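Local structure of polysaccharide Lyase Family 6 (Bacteroides cellulosilyticus, 6QPS) at residues N210-I215 with S240-I245; E154-L159 with G178-V183; C169-K174 with N199-R204; F260-G265 with H285-T290. The protein probably cleaves alginate at mannuronic acid residues as a calcium-binding polysaccharide lyase of family 6. All blocks are in the same frame, centred on the assembly; numbering follows the deposited sequence.

Contact 1: N210-I215 with S240-I245; sequences NGAEII and SGENEI. With CA (calcium ion), chain C.
This is a metal-centred contact between two successive coils of the parallel beta-helix expected of a family 6 lyase: 210-215 leads into strand 215-218, while the segment 240-245 runs into the neighbouring strand 244-249. A calcium ion joins them through Asn-210 OD1 and Glu-213 OE2 from the first segment and through Glu-242 and Glu-244 OE1 from the second. The Glu-242 carboxylate is bidentate but lopsided, with OE1 2.4 Å and OE2 2.7 Å from the ion, and waters 1 and 3 bring the ligand count to seven. The longer bond belongs to the oxygen with more partners, since Glu-242 OE2 also accepts from Gly-211 N, met nearly end-on, and from Ala-212 N, on the anti side at 3.0 Å. OE1 takes Glu-244 N on its anti lone pair, so both oxygens are gripped by metal and backbone together. Glu-242 CG sits between its backbone N and carbonyl carbon (chi1 60°), which swings the carboxylate toward 210-215. Its plane is turned 42° from that of Glu-213. The close approach of Glu-213 OE2 to Glu-244 OE1, 3.2 Å, is one of two acceptors sharing the ion, whose charge probably offsets their repulsion. Glu-244 OE2 turns to Ser-247 OG instead. Farther from the metal, Ile-245 O accepts twice, from Ile-214 N at 3.0 Å and from Ile-215 N at 3.2 Å.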
loop_
_atom_site.group_PDB
_atom_site.type_symbol
_atom_site.label_atom_id
_atom_site.label_comp_id
_atom_site.label_asym_id
_atom_site.label_seq_id
_atom_site.Cartn_x
_atom_site.Cartn_y
_atom_site.Cartn_z
ATOM N N ASN A 210 10.654 -7.969 10.616
ATOM C CA ASN A 210 10.402 -7.493 9.269
ATOM C C ASN A 210 9.591 -8.525 8.491
ATOM O O ASN A 210 9.602 -9.722 8.792
ATOM C CB ASN A 210 11.747 -7.273 8.566
ATOM C CG ASN A 210 11.660 -6.342 7.374
ATOM O OD1 ASN A 210 10.607 -5.793 7.048
ATOM N ND2 ASN A 210 12.790 -6.164 6.704
ATOM N N GLY A 211 8.885 -8.043 7.479
ATOM C CA GLY A 211 8.113 -8.884 6.593
ATOM C C GLY A 211 6.630 -8.949 6.879
ATOM O O GLY A 211 6.020 -9.993 6.625
ATOM N N ALA A 212 6.020 -7.854 7.351
ATOM C CA ALA A 212 4.597 -7.800 7.658
ATOM C C ALA A 212 3.953 -6.592 6.977
ATOM O O ALA A 212 2.993 -6.013 7.489
ATOM C CB ALA A 212 4.344 -7.845 9.171
ATOM N N GLU A 213 4.490 -6.191 5.818
ATOM C CA GLU A 213 3.952 -5.077 5.047
ATOM C C GLU A 213 2.527 -5.396 4.575
ATOM O O GLU A 213 2.141 -6.559 4.414
ATOM C CB GLU A 213 4.834 -4.837 3.820
ATOM C CG GLU A 213 6.303 -4.495 4.121
ATOM C CD GLU A 213 7.266 -5.694 4.210
ATOM O OE1 GLU A 213 6.801 -6.861 4.299
ATOM O OE2 GLU A 213 8.513 -5.448 4.216
ATOM N N ILE A 214 1.749 -4.347 4.308
ATOM C CA ILE A 214 0.446 -4.523 3.666
ATOM C C ILE A 214 0.594 -4.601 2.147
ATOM O O ILE A 214 0.119 -5.551 1.518
ATOM C CB ILE A 214 -0.527 -3.402 4.077
ATOM C CG1 ILE A 214 -0.678 -3.284 5.600
ATOM C CG2 ILE A 214 -1.913 -3.626 3.448
ATOM C CD1 ILE A 214 -1.120 -4.544 6.314
ATOM N N ILE A 215 1.236 -3.604 1.526
ATOM C CA ILE A 215 1.498 -3.606 0.090
ATOM C C ILE A 215 2.996 -3.440 -0.145
ATOM O O ILE A 215 3.639 -2.576 0.468
ATOM C CB ILE A 215 0.742 -2.466 -0.630
ATOM C CG1 ILE A 215 -0.769 -2.535 -0.434
ATOM C CG2 ILE A 215 1.081 -2.431 -2.137
ATOM C CD1 ILE A 215 -1.538 -1.389 -1.050
ATOM N N SER A 240 -0.493 -2.351 11.448
ATOM C CA SER A 240 0.570 -2.111 12.420
ATOM C C SER A 240 1.516 -3.294 12.521
ATOM O O SER A 240 2.138 -3.515 13.558
ATOM C CB SER A 240 -0.026 -1.753 13.785
ATOM O OG SER A 240 -0.848 -0.600 13.621
ATOM N N GLY A 241 1.682 -4.040 11.434
ATOM C CA GLY A 241 2.583 -5.182 11.481
ATOM C C GLY A 241 4.046 -4.807 11.631
ATOM O O GLY A 241 4.812 -5.545 12.268
ATOM N N GLU A 242 4.467 -3.712 10.987
ATOM C CA GLU A 242 5.862 -3.280 10.942
ATOM C C GLU A 242 5.908 -1.838 10.448
ATOM O O GLU A 242 4.880 -1.238 10.132
ATOM C CB GLU A 242 6.678 -4.174 10.013
ATOM C CG GLU A 242 6.157 -4.177 8.572
ATOM C CD GLU A 242 7.295 -4.254 7.582
ATOM O OE1 GLU A 242 7.833 -3.190 7.200
ATOM O OE2 GLU A 242 7.654 -5.391 7.191
ATOM N N ASN A 243 7.129 -1.320 10.265
ATOM C CA ASN A 243 7.301 0.103 10.001
ATOM C C ASN A 243 6.909 0.521 8.591
ATOM O O ASN A 243 6.726 1.722 8.367
ATOM C CB ASN A 243 8.707 0.587 10.374
ATOM C CG ASN A 243 9.798 -0.047 9.568
ATOM O OD1 ASN A 243 9.561 -0.891 8.718
ATOM N ND2 ASN A 243 11.031 0.376 9.833
ATOM N N GLU A 244 6.725 -0.417 7.651
ATOM C CA GLU A 244 6.230 -0.079 6.315
ATOM C C GLU A 244 4.792 -0.585 6.170
ATOM O O GLU A 244 4.558 -1.805 6.105
ATOM C CB GLU A 244 7.072 -0.710 5.204
ATOM C CG GLU A 244 8.538 -0.359 5.208
ATOM C CD GLU A 244 9.297 -1.155 4.169
ATOM O OE1 GLU A 244 9.338 -2.406 4.310
ATOM O OE2 GLU A 244 9.834 -0.537 3.209
ATOM N N ILE A 245 3.836 0.347 6.031
ATOM C CA ILE A 245 2.492 -0.019 5.584
ATOM C C ILE A 245 2.526 -0.352 4.100
ATOM O O ILE A 245 2.106 -1.441 3.665
ATOM C CB ILE A 245 1.495 1.121 5.863
ATOM C CG1 ILE A 245 1.467 1.538 7.338
ATOM C CG2 ILE A 245 0.109 0.726 5.362
ATOM C CD1 ILE A 245 0.743 2.868 7.530
HETATM CA CA CA C . 9.576 -4.109 5.836
HETATM O O HOH W 1 11.603 -4.454 4.519
HETATM O O HOH W 2 1.394 -3.854 8.509
HETATM O O HOH W 3 10.910 -2.583 7.240
#

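Contact 2: E154-L159 with G178-V183; sequences EYWVGL and GLVLQV
Strands 157-159 and 181-183 run parallel, their axes 4.8 Å apart and 17° off alignment, in residue-for-residue register from Glu-154 with Gly-178 to Leu-159 with Val-183. This is the coil-on-coil stacking of a parallel beta-helix, and the ladder alternates accordingly: Gln-182 N gives to Val-157 O, and Leu-159 N to Gln-182 O at 2.8 Å. On the N-terminal side, Trp-156 N and Val-157 N give to Leu-179 O and Val-180 O. Val-157, Leu-159, Leu-181 and Val-183 share one face of the sheet. There Leu-181 CD1 bridges the neighbouring coil, 3.6 Å from Val-157 CG1 and 4.0 Å from Leu-159 CD1. On the opposite face lies Gln-182, with its amide plane 24° from the Tyr-155 ring and its OE1, like Tyr-155 OH, bonded to Arg-216. Leu-179 CB stands over the centre of the tyrosine ring, 3.9 Å from the centroid and 10° off the normal, a CH-pi contact. A leucine in place of Tyr-155 has no ring face or hydroxyl, and would probably leave Leu-179 CB without its CH-pi partner and Arg-216 without the hydroxyl it bonds. Gly-178 suits its position, because at its backbone angles a CB would be jammed against the preceding carbonyl. Gln-182, bent at chi2, gives from NE2 to Gly-218 O and also to Val-183 O, the latter at 3.0 Å from above the carbonyl plane.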
loop_
_atom_site.group_PDB
_atom_site.type_symbol
_atom_site.label_atom_id
_atom_site.label_comp_id
_atom_site.label_asym_id
_atom_site.label_seq_id
_atom_site.Cartn_x
_atom_site.Cartn_y
_atom_site.Cartn_z
ATOM N N GLU A 154 3.535 -16.515 4.080
ATOM C CA GLU A 154 2.559 -16.716 3.015
ATOM C C GLU A 154 2.004 -15.365 2.583
ATOM O O GLU A 154 1.817 -14.472 3.415
ATOM C CB GLU A 154 1.415 -17.684 3.392
ATOM C CG GLU A 154 0.572 -17.256 4.585
ATOM C CD GLU A 154 -0.368 -18.346 5.108
ATOM O OE1 GLU A 154 -0.426 -19.465 4.530
ATOM O OE2 GLU A 154 -1.057 -18.070 6.110
ATOM N N TYR A 155 1.795 -15.198 1.278
ATOM C CA TYR A 155 1.307 -13.945 0.722
ATOM C C TYR A 155 -0.135 -14.142 0.278
ATOM O O TYR A 155 -0.449 -15.130 -0.395
ATOM C CB TYR A 155 2.145 -13.516 -0.498
ATOM C CG TYR A 155 3.564 -13.036 -0.255
ATOM C CD1 TYR A 155 4.228 -13.241 0.945
ATOM C CD2 TYR A 155 4.241 -12.360 -1.265
ATOM C CE1 TYR A 155 5.529 -12.774 1.140
ATOM C CE2 TYR A 155 5.513 -11.909 -1.090
ATOM C CZ TYR A 155 6.184 -12.124 0.096
ATOM O OH TYR A 155 7.484 -11.691 0.259
ATOM N N TRP A 156 -1.017 -13.182 0.569
ATOM C CA TRP A 156 -2.435 -13.375 0.256
ATOM C C TRP A 156 -2.728 -13.223 -1.241
ATOM O O TRP A 156 -3.293 -14.129 -1.863
ATOM C CB TRP A 156 -3.314 -12.463 1.117
ATOM C CG TRP A 156 -3.534 -13.030 2.518
ATOM C CD1 TRP A 156 -3.051 -14.220 3.014
ATOM C CD2 TRP A 156 -4.284 -12.430 3.581
ATOM N NE1 TRP A 156 -3.435 -14.371 4.323
ATOM C CE2 TRP A 156 -4.222 -13.304 4.678
ATOM C CE3 TRP A 156 -4.998 -11.237 3.711
ATOM C CZ2 TRP A 156 -4.851 -13.021 5.885
ATOM C CZ3 TRP A 156 -5.655 -10.979 4.906
ATOM C CH2 TRP A 156 -5.571 -11.857 5.969
ATOM N N VAL A 157 -2.346 -12.089 -1.827
ATOM C CA VAL A 157 -2.619 -11.774 -3.230
ATOM C C VAL A 157 -1.325 -11.351 -3.924
ATOM O O VAL A 157 -0.616 -10.455 -3.449
ATOM C CB VAL A 157 -3.680 -10.664 -3.362
ATOM C CG1 VAL A 157 -3.979 -10.378 -4.832
ATOM C CG2 VAL A 157 -4.938 -11.024 -2.616
ATOM N N GLY A 158 -1.009 -12.021 -5.034
ATOM C CA GLY A 158 0.122 -11.652 -5.863
ATOM C C GLY A 158 -0.319 -11.145 -7.226
ATOM O O GLY A 158 -0.874 -11.899 -8.037
ATOM N N LEU A 159 -0.103 -9.861 -7.480
ATOM C CA LEU A 159 -0.368 -9.314 -8.799
ATOM C C LEU A 159 0.805 -9.585 -9.742
ATOM O O LEU A 159 1.981 -9.435 -9.369
ATOM C CB LEU A 159 -0.631 -7.814 -8.669
ATOM C CG LEU A 159 -2.032 -7.370 -8.246
ATOM C CD1 LEU A 159 -2.103 -5.884 -7.911
ATOM C CD2 LEU A 159 -3.037 -7.669 -9.391
ATOM N N GLY A 178 4.364 -12.267 5.951
ATOM C CA GLY A 178 4.098 -12.181 4.527
ATOM C C GLY A 178 3.179 -11.048 4.143
ATOM O O GLY A 178 2.471 -10.487 4.979
ATOM N N LEU A 179 3.182 -10.718 2.856
ATOM C CA LEU A 179 2.422 -9.597 2.330
ATOM C C LEU A 179 0.921 -9.882 2.262
ATOM O O LEU A 179 0.493 -10.993 1.953
ATOM C CB LEU A 179 2.922 -9.304 0.913
ATOM C CG LEU A 179 3.971 -8.195 0.771
ATOM C CD1 LEU A 179 3.311 -6.822 1.046
ATOM C CD2 LEU A 179 5.210 -8.439 1.610
ATOM N N VAL A 180 0.117 -8.835 2.497
ATOM C CA VAL A 180 -1.280 -8.875 2.068
ATOM C C VAL A 180 -1.347 -8.835 0.537
ATOM O O VAL A 180 -2.005 -9.672 -0.099
ATOM C CB VAL A 180 -2.112 -7.751 2.727
ATOM C CG1 VAL A 180 -3.497 -7.662 2.108
ATOM C CG2 VAL A 180 -2.205 -7.972 4.234
ATOM N N LEU A 181 -0.635 -7.889 -0.073
ATOM C CA LEU A 181 -0.702 -7.655 -1.514
ATOM C C LEU A 181 0.687 -7.328 -2.051
ATOM O O LEU A 181 1.234 -6.248 -1.786
ATOM C CB LEU A 181 -1.707 -6.549 -1.818
ATOM C CG LEU A 181 -1.923 -6.109 -3.255
ATOM C CD1 LEU A 181 -2.268 -7.252 -4.122
ATOM C CD2 LEU A 181 -3.047 -5.058 -3.321
ATOM N N GLN A 182 1.242 -8.259 -2.826
ATOM C CA GLN A 182 2.515 -8.064 -3.507
ATOM C C GLN A 182 2.293 -7.810 -4.993
ATOM O O GLN A 182 1.577 -8.570 -5.663
ATOM C CB GLN A 182 3.370 -9.320 -3.368
ATOM C CG GLN A 182 4.660 -9.327 -4.191
ATOM C CD GLN A 182 5.730 -8.422 -3.601
ATOM O OE1 GLN A 182 6.061 -8.517 -2.425
ATOM N NE2 GLN A 182 6.293 -7.546 -4.433
ATOM N N VAL A 183 2.933 -6.768 -5.511
ATOM C CA VAL A 183 3.029 -6.536 -6.952
ATOM C C VAL A 183 4.361 -7.138 -7.406
ATOM O O VAL A 183 5.435 -6.602 -7.097
ATOM C CB VAL A 183 2.906 -5.041 -7.292
ATOM C CG1 VAL A 183 2.951 -4.866 -8.810
ATOM C CG2 VAL A 183 1.612 -4.458 -6.716
#

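Contact 3: C169-K174 with N199-R204; sequences CYFANK and NFFGER
Tyr-170 with Phe-200, and Phe-171 with Phe-201, form two side-by-side aromatic pairs on opposite faces of a parallel pair of strands, as successive coils of a beta-helix place equivalent residues one above another. In each pair the side chains point the same way, their planes almost parallel but offset, so that one ring meets little of the other's face. The Tyr-170 and Phe-200 planes are 20° apart with centroids 5.6 Å apart, and CE2 of the tyrosine meets CD1 of Phe-200 at 3.5 Å. Phe-171 and Phe-201 differ by 22°, their centroids 5.3 Å apart. Matching first torsions explain the likeness: CG is anti to the backbone N in the first pair and anti to the carbonyl carbon in the second. Asn-199 adds a polar rung, its OD1 taking Cys-169 N at 2.9 Å. At the other end, Lys-174 and Arg-204 also run alongside, with Lys-174 CD 3.4 Å above one guanidinium face, toward its rim. The like charges are close, NZ to NH2 4.1 Å, but each has carbonyl partners: Glu-154 O and Val-176 O for Lys-174, Gly-178 O for Arg-204 NH2. Water 6 lies in the guanidinium plane, linking Arg-204 NE to Lys-174 O. Replacing Arg-204 by a methionine is likely to leave Gly-178 O without this donor and deprive the lysine chain of its flat support. Strand 131-138 flanks the pair on one side and strand 230-237 on the other, where Phe-236 stacks on Phe-201, while helix 454-465 packs over Tyr-170 and Phe-200.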
loop_
_atom_site.group_PDB
_atom_site.type_symbol
_atom_site.label_atom_id
_atom_site.label_comp_id
_atom_site.label_asym_id
_atom_site.label_seq_id
_atom_site.Cartn_x
_atom_site.Cartn_y
_atom_site.Cartn_z
ATOM N N CYS A 169 -12.475 -4.259 -1.921
ATOM C CA CYS A 169 -12.248 -5.449 -1.101
ATOM C C CYS A 169 -11.921 -5.060 0.339
ATOM O O CYS A 169 -11.613 -3.905 0.642
ATOM C CB CYS A 169 -11.104 -6.285 -1.683
ATOM S SG CYS A 169 -11.452 -7.103 -3.275
ATOM N N TYR A 170 -12.012 -6.044 1.236
ATOM C CA TYR A 170 -11.652 -5.896 2.651
ATOM C C TYR A 170 -10.652 -6.988 2.987
ATOM O O TYR A 170 -10.936 -8.174 2.760
ATOM C CB TYR A 170 -12.900 -6.056 3.520
ATOM C CG TYR A 170 -12.718 -5.963 5.026
ATOM C CD1 TYR A 170 -12.512 -7.093 5.787
ATOM C CD2 TYR A 170 -12.777 -4.746 5.680
ATOM C CE1 TYR A 170 -12.382 -7.022 7.182
ATOM C CE2 TYR A 170 -12.640 -4.666 7.060
ATOM C CZ TYR A 170 -12.436 -5.809 7.800
ATOM O OH TYR A 170 -12.293 -5.711 9.186
ATOM N N PHE A 171 -9.488 -6.593 3.502
ATOM C CA PHE A 171 -8.431 -7.538 3.843
ATOM C C PHE A 171 -8.011 -7.266 5.277
ATOM O O PHE A 171 -7.530 -6.166 5.571
ATOM C CB PHE A 171 -7.199 -7.348 2.953
ATOM C CG PHE A 171 -7.464 -7.377 1.463
ATOM C CD1 PHE A 171 -7.523 -6.207 0.728
ATOM C CD2 PHE A 171 -7.598 -8.573 0.793
ATOM C CE1 PHE A 171 -7.711 -6.243 -0.644
ATOM C CE2 PHE A 171 -7.808 -8.601 -0.593
ATOM C CZ PHE A 171 -7.841 -7.429 -1.299
ATOM N N ALA A 172 -8.171 -8.244 6.171
ATOM C CA ALA A 172 -7.855 -7.981 7.569
ATOM C C ALA A 172 -7.424 -9.228 8.327
ATOM O O ALA A 172 -7.722 -10.364 7.950
ATOM C CB ALA A 172 -9.049 -7.352 8.308
ATOM N N ASN A 173 -6.730 -8.984 9.438
ATOM C CA ASN A 173 -6.377 -10.007 10.430
ATOM C C ASN A 173 -5.419 -11.066 9.894
ATOM O O ASN A 173 -5.547 -12.255 10.201
ATOM C CB ASN A 173 -7.630 -10.610 11.052
ATOM C CG ASN A 173 -8.499 -9.534 11.687
ATOM O OD1 ASN A 173 -8.036 -8.815 12.558
ATOM N ND2 ASN A 173 -9.711 -9.358 11.193
ATOM N N LYS A 174 -4.429 -10.613 9.124
ATOM C CA LYS A 174 -3.294 -11.461 8.788
ATOM C C LYS A 174 -2.382 -11.571 10.014
ATOM O O LYS A 174 -2.020 -10.552 10.614
ATOM C CB LYS A 174 -2.545 -10.916 7.569
ATOM C CG LYS A 174 -1.590 -11.978 6.989
ATOM C CD LYS A 174 -0.899 -11.486 5.705
ATOM C CE LYS A 174 -0.260 -12.589 4.870
ATOM N NZ LYS A 174 0.480 -13.567 5.735
ATOM N N ASN A 199 -10.150 -0.087 -1.580
ATOM C CA ASN A 199 -10.067 -1.224 -0.670
ATOM C C ASN A 199 -9.909 -0.746 0.765
ATOM O O ASN A 199 -9.440 0.370 1.029
ATOM C CB ASN A 199 -8.877 -2.102 -1.040
ATOM C CG ASN A 199 -8.958 -2.591 -2.441
ATOM O OD1 ASN A 199 -9.783 -3.432 -2.780
ATOM N ND2 ASN A 199 -8.083 -2.081 -3.280
ATOM N N PHE A 200 -10.339 -1.598 1.696
ATOM C CA PHE A 200 -10.168 -1.388 3.129
ATOM C C PHE A 200 -9.180 -2.442 3.636
ATOM O O PHE A 200 -9.512 -3.634 3.730
ATOM C CB PHE A 200 -11.524 -1.484 3.843
ATOM C CG PHE A 200 -11.531 -0.921 5.257
ATOM C CD1 PHE A 200 -10.982 -1.635 6.307
ATOM C CD2 PHE A 200 -12.091 0.318 5.512
ATOM C CE1 PHE A 200 -11.008 -1.117 7.598
ATOM C CE2 PHE A 200 -12.108 0.837 6.795
ATOM C CZ PHE A 200 -11.557 0.119 7.821
ATOM N N PHE A 201 -7.968 -2.000 3.946
ATOM C CA PHE A 201 -6.935 -2.857 4.523
ATOM C C PHE A 201 -7.055 -2.680 6.035
ATOM O O PHE A 201 -6.714 -1.622 6.567
ATOM C CB PHE A 201 -5.552 -2.454 4.009
ATOM C CG PHE A 201 -5.376 -2.625 2.519
ATOM C CD1 PHE A 201 -5.602 -1.563 1.677
ATOM C CD2 PHE A 201 -4.991 -3.835 1.960
ATOM C CE1 PHE A 201 -5.465 -1.687 0.315
ATOM C CE2 PHE A 201 -4.822 -3.965 0.575
ATOM C CZ PHE A 201 -5.072 -2.891 -0.243
ATOM N N GLY A 202 -7.628 -3.669 6.720
ATOM C CA GLY A 202 -7.874 -3.597 8.151
ATOM C C GLY A 202 -6.724 -4.072 9.019
ATOM O O GLY A 202 -5.563 -4.158 8.599
ATOM N N GLU A 203 -7.078 -4.424 10.248
ATOM C CA GLU A 203 -6.092 -4.537 11.300
ATOM C C GLU A 203 -5.020 -5.570 10.982
ATOM O O GLU A 203 -5.297 -6.677 10.499
ATOM C CB GLU A 203 -6.799 -4.899 12.603
ATOM C CG GLU A 203 -5.834 -4.937 13.789
ATOM C CD GLU A 203 -6.510 -4.748 15.135
ATOM O OE1 GLU A 203 -7.697 -5.103 15.261
ATOM O OE2 GLU A 203 -5.840 -4.246 16.064
ATOM N N ARG A 204 -3.789 -5.212 11.331
ATOM C CA ARG A 204 -2.673 -6.139 11.375
ATOM C C ARG A 204 -1.898 -5.837 12.645
ATOM O O ARG A 204 -1.418 -4.708 12.821
ATOM C CB ARG A 204 -1.762 -5.999 10.154
ATOM C CG ARG A 204 -0.769 -7.169 10.053
ATOM C CD ARG A 204 0.029 -7.234 8.768
ATOM N NE ARG A 204 0.720 -8.512 8.727
ATOM C CZ ARG A 204 1.281 -9.036 7.638
ATOM N NH1 ARG A 204 1.279 -8.362 6.495
ATOM N NH2 ARG A 204 1.832 -10.239 7.715
HETATM O O HOH W 4 -4.788 -5.731 6.336
HETATM O O HOH W 5 -4.006 -7.802 8.235
HETATM O O HOH W 6 0.816 -10.569 10.615
#

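Contact 4: F260-G265 with H285-T290; sequences FYESAG and HNLRGT
Two neighbouring coils of the parallel beta-helix meet here at a corner, where 260-265 leaves strand 254-261 and the segment 285-290 forms the loop before strand 291-295. The polar link is a His-carboxylate hydrogen bond from His-285 ND1 to Glu-262 OE2, 2.7 Å and nearly straight at 170°. The oxygen uses its anti lone pair and lies close to the imidazole plane, although the carboxylate itself is turned 68° from the ring. Both ends have further partners: Glu-262 OE1 pairs with Arg-238, and His-285 NE2 bonds to Arg-467 O, tying the C terminus to this corner. With an acceptor at each ring nitrogen, the imidazole is probably held against turning.

Among the van der Waals contacts, Leu-287 CD1 lies against the aliphatic part of Glu-262, 3.6 Å from CG. Extended beyond CG, the glutamate chain passes this methyl before its carboxylate reaches the histidine. Tyr-261 OH, itself bonded to Asn-466 O, comes near the plane of the imidazole at its edge, 3.5 Å from His-285 CE1, with the ring planes 77° apart, an oblique meeting.

Backbone turns shape the remainder. Ala-264 centres an inverse gamma turn closed by Gly-265 N to Ser-263 O, facing a type II beta turn over Leu-287 to Thr-290, in which Gly-289 takes the positive phi. Leu-287 O accepts from both Thr-290 N and OG1, the latter at 2.8 Å. Thr-290 CA makes a CA-H...O contact with Ser-263 O at 3.5 Å.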
loop_
_atom_site.group_PDB
_atom_site.type_symbol
_atom_site.label_atom_id
_atom_site.label_comp_id
_atom_site.label_asym_id
_atom_site.label_seq_id
_atom_site.Cartn_x
_atom_site.Cartn_y
_atom_site.Cartn_z
ATOM N N PHE A 260 -4.547 6.772 6.024
ATOM C CA PHE A 260 -3.767 5.918 6.931
ATOM C C PHE A 260 -4.186 6.257 8.358
ATOM O O PHE A 260 -3.820 7.311 8.879
ATOM C CB PHE A 260 -2.272 6.130 6.719
ATOM C CG PHE A 260 -1.825 5.853 5.299
ATOM C CD1 PHE A 260 -1.852 6.851 4.333
ATOM C CD2 PHE A 260 -1.434 4.579 4.903
ATOM C CE1 PHE A 260 -1.455 6.594 3.018
ATOM C CE2 PHE A 260 -1.039 4.333 3.594
ATOM C CZ PHE A 260 -1.061 5.342 2.661
ATOM N N TYR A 261 -4.985 5.379 8.972
ATOM C CA TYR A 261 -5.659 5.662 10.236
ATOM C C TYR A 261 -5.158 4.724 11.321
ATOM O O TYR A 261 -5.319 3.501 11.214
ATOM C CB TYR A 261 -7.169 5.478 10.053
ATOM C CG TYR A 261 -8.054 5.719 11.269
ATOM C CD1 TYR A 261 -8.305 4.698 12.194
ATOM C CD2 TYR A 261 -8.662 6.951 11.478
ATOM C CE1 TYR A 261 -9.133 4.906 13.278
ATOM C CE2 TYR A 261 -9.488 7.172 12.567
ATOM C CZ TYR A 261 -9.705 6.151 13.480
ATOM O OH TYR A 261 -10.536 6.323 14.570
ATOM N N GLU A 262 -4.588 5.308 12.380
ATOM C CA GLU A 262 -4.102 4.551 13.543
ATOM C C GLU A 262 -3.194 3.384 13.137
ATOM O O GLU A 262 -3.247 2.308 13.731
ATOM C CB GLU A 262 -5.267 4.055 14.409
ATOM C CG GLU A 262 -6.011 5.181 15.121
ATOM C CD GLU A 262 -7.039 4.693 16.138
ATOM O OE1 GLU A 262 -7.344 3.478 16.197
ATOM O OE2 GLU A 262 -7.561 5.557 16.874
ATOM N N SER A 263 -2.339 3.604 12.135
ATOM C CA SER A 263 -1.525 2.539 11.547
ATOM C C SER A 263 -0.062 2.758 11.912
ATOM O O SER A 263 0.528 3.779 11.528
ATOM C CB SER A 263 -1.716 2.504 10.023
ATOM O OG SER A 263 -3.017 2.027 9.673
ATOM N N ALA A 264 0.536 1.781 12.604
ATOM C CA ALA A 264 1.897 1.909 13.140
ATOM C C ALA A 264 2.976 1.626 12.091
ATOM O O ALA A 264 3.822 0.742 12.247
ATOM C CB ALA A 264 2.075 0.989 14.347
ATOM N N GLY A 265 2.973 2.434 11.048
ATOM C CA GLY A 265 3.989 2.404 10.011
ATOM C C GLY A 265 3.795 3.599 9.106
ATOM O O GLY A 265 3.024 4.505 9.415
ATOM N N HIS A 285 -3.556 9.679 15.688
ATOM C CA HIS A 285 -4.045 9.671 17.074
ATOM C C HIS A 285 -2.908 9.500 18.085
ATOM O O HIS A 285 -3.119 9.006 19.212
ATOM C CB HIS A 285 -5.165 8.639 17.313
ATOM C CG HIS A 285 -6.499 9.084 16.793
ATOM N ND1 HIS A 285 -7.501 8.199 16.457
ATOM C CD2 HIS A 285 -7.000 10.324 16.568
ATOM C CE1 HIS A 285 -8.548 8.876 16.012
ATOM N NE2 HIS A 285 -8.282 10.166 16.103
ATOM N N ASN A 286 -1.708 9.938 17.701
ATOM C CA ASN A 286 -0.526 9.905 18.580
ATOM C C ASN A 286 -0.168 8.494 19.047
ATOM O O ASN A 286 0.465 8.316 20.090
ATOM C CB ASN A 286 -0.675 10.838 19.793
ATOM C CG ASN A 286 -0.741 12.300 19.393
ATOM O OD1 ASN A 286 0.113 12.785 18.655
ATOM N ND2 ASN A 286 -1.778 12.996 19.841
ATOM N N LEU A 287 -0.518 7.483 18.274
ATOM C CA LEU A 287 -0.268 6.097 18.670
ATOM C C LEU A 287 1.141 5.634 18.300
ATOM O O LEU A 287 1.770 6.134 17.366
ATOM C CB LEU A 287 -1.305 5.175 18.028
ATOM C CG LEU A 287 -2.757 5.395 18.457
ATOM C CD1 LEU A 287 -3.636 4.376 17.746
ATOM C CD2 LEU A 287 -2.924 5.301 19.987
ATOM N N ARG A 288 1.631 4.665 19.083
ATOM C CA ARG A 288 2.965 4.102 18.934
ATOM C C ARG A 288 3.231 3.723 17.489
ATOM O O ARG A 288 2.421 3.056 16.846
ATOM C CB ARG A 288 3.039 2.846 19.803
ATOM C CG ARG A 288 4.409 2.214 19.881
ATOM C CD ARG A 288 4.340 0.874 20.608
ATOM N NE ARG A 288 3.912 1.023 21.985
ATOM C CZ ARG A 288 3.623 0.007 22.776
ATOM N NH1 ARG A 288 3.711 -1.234 22.304
ATOM N NH2 ARG A 288 3.245 0.243 24.015
ATOM N N GLY A 289 4.374 4.165 16.961
ATOM C CA GLY A 289 4.841 3.720 15.654
ATOM C C GLY A 289 4.188 4.368 14.442
ATOM O O GLY A 289 4.625 4.101 13.309
ATOM N N THR A 290 3.159 5.194 14.621
ATOM C CA THR A 290 2.511 5.854 13.491
ATOM C C THR A 290 3.508 6.769 12.781
ATOM O O THR A 290 4.361 7.413 13.422
ATOM C CB THR A 290 1.271 6.655 13.942
ATOM O OG1 THR A 290 1.605 7.548 15.013
ATOM C CG2 THR A 290 0.129 5.706 14.384
#

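How the contacts relate
From the N terminus, contact 2 opens first at 154-159. Contact 3 opens at 169-174 before 178-183 closes contact 2, so these two cross, and 199-204 then closes contact 3. Contact 1 (210-215 with 240-245) and contact 4 (260-265 with 285-290) follow in series. Each closes a loop of 18 to 24 intervening residues, about one coil of the beta-helix. Contacts 2 and 3 also meet where Trp-156 CH2 packs on Ala-172 O. Contact 1 touches all the others, through Gly-211 O to Gly-178 N, Ser-240 N to Arg-204 O, and Ser-240 OG to Ala-264 N. Contacts 2 and 4 lie about 22 Å apart, centre to centre, without touching.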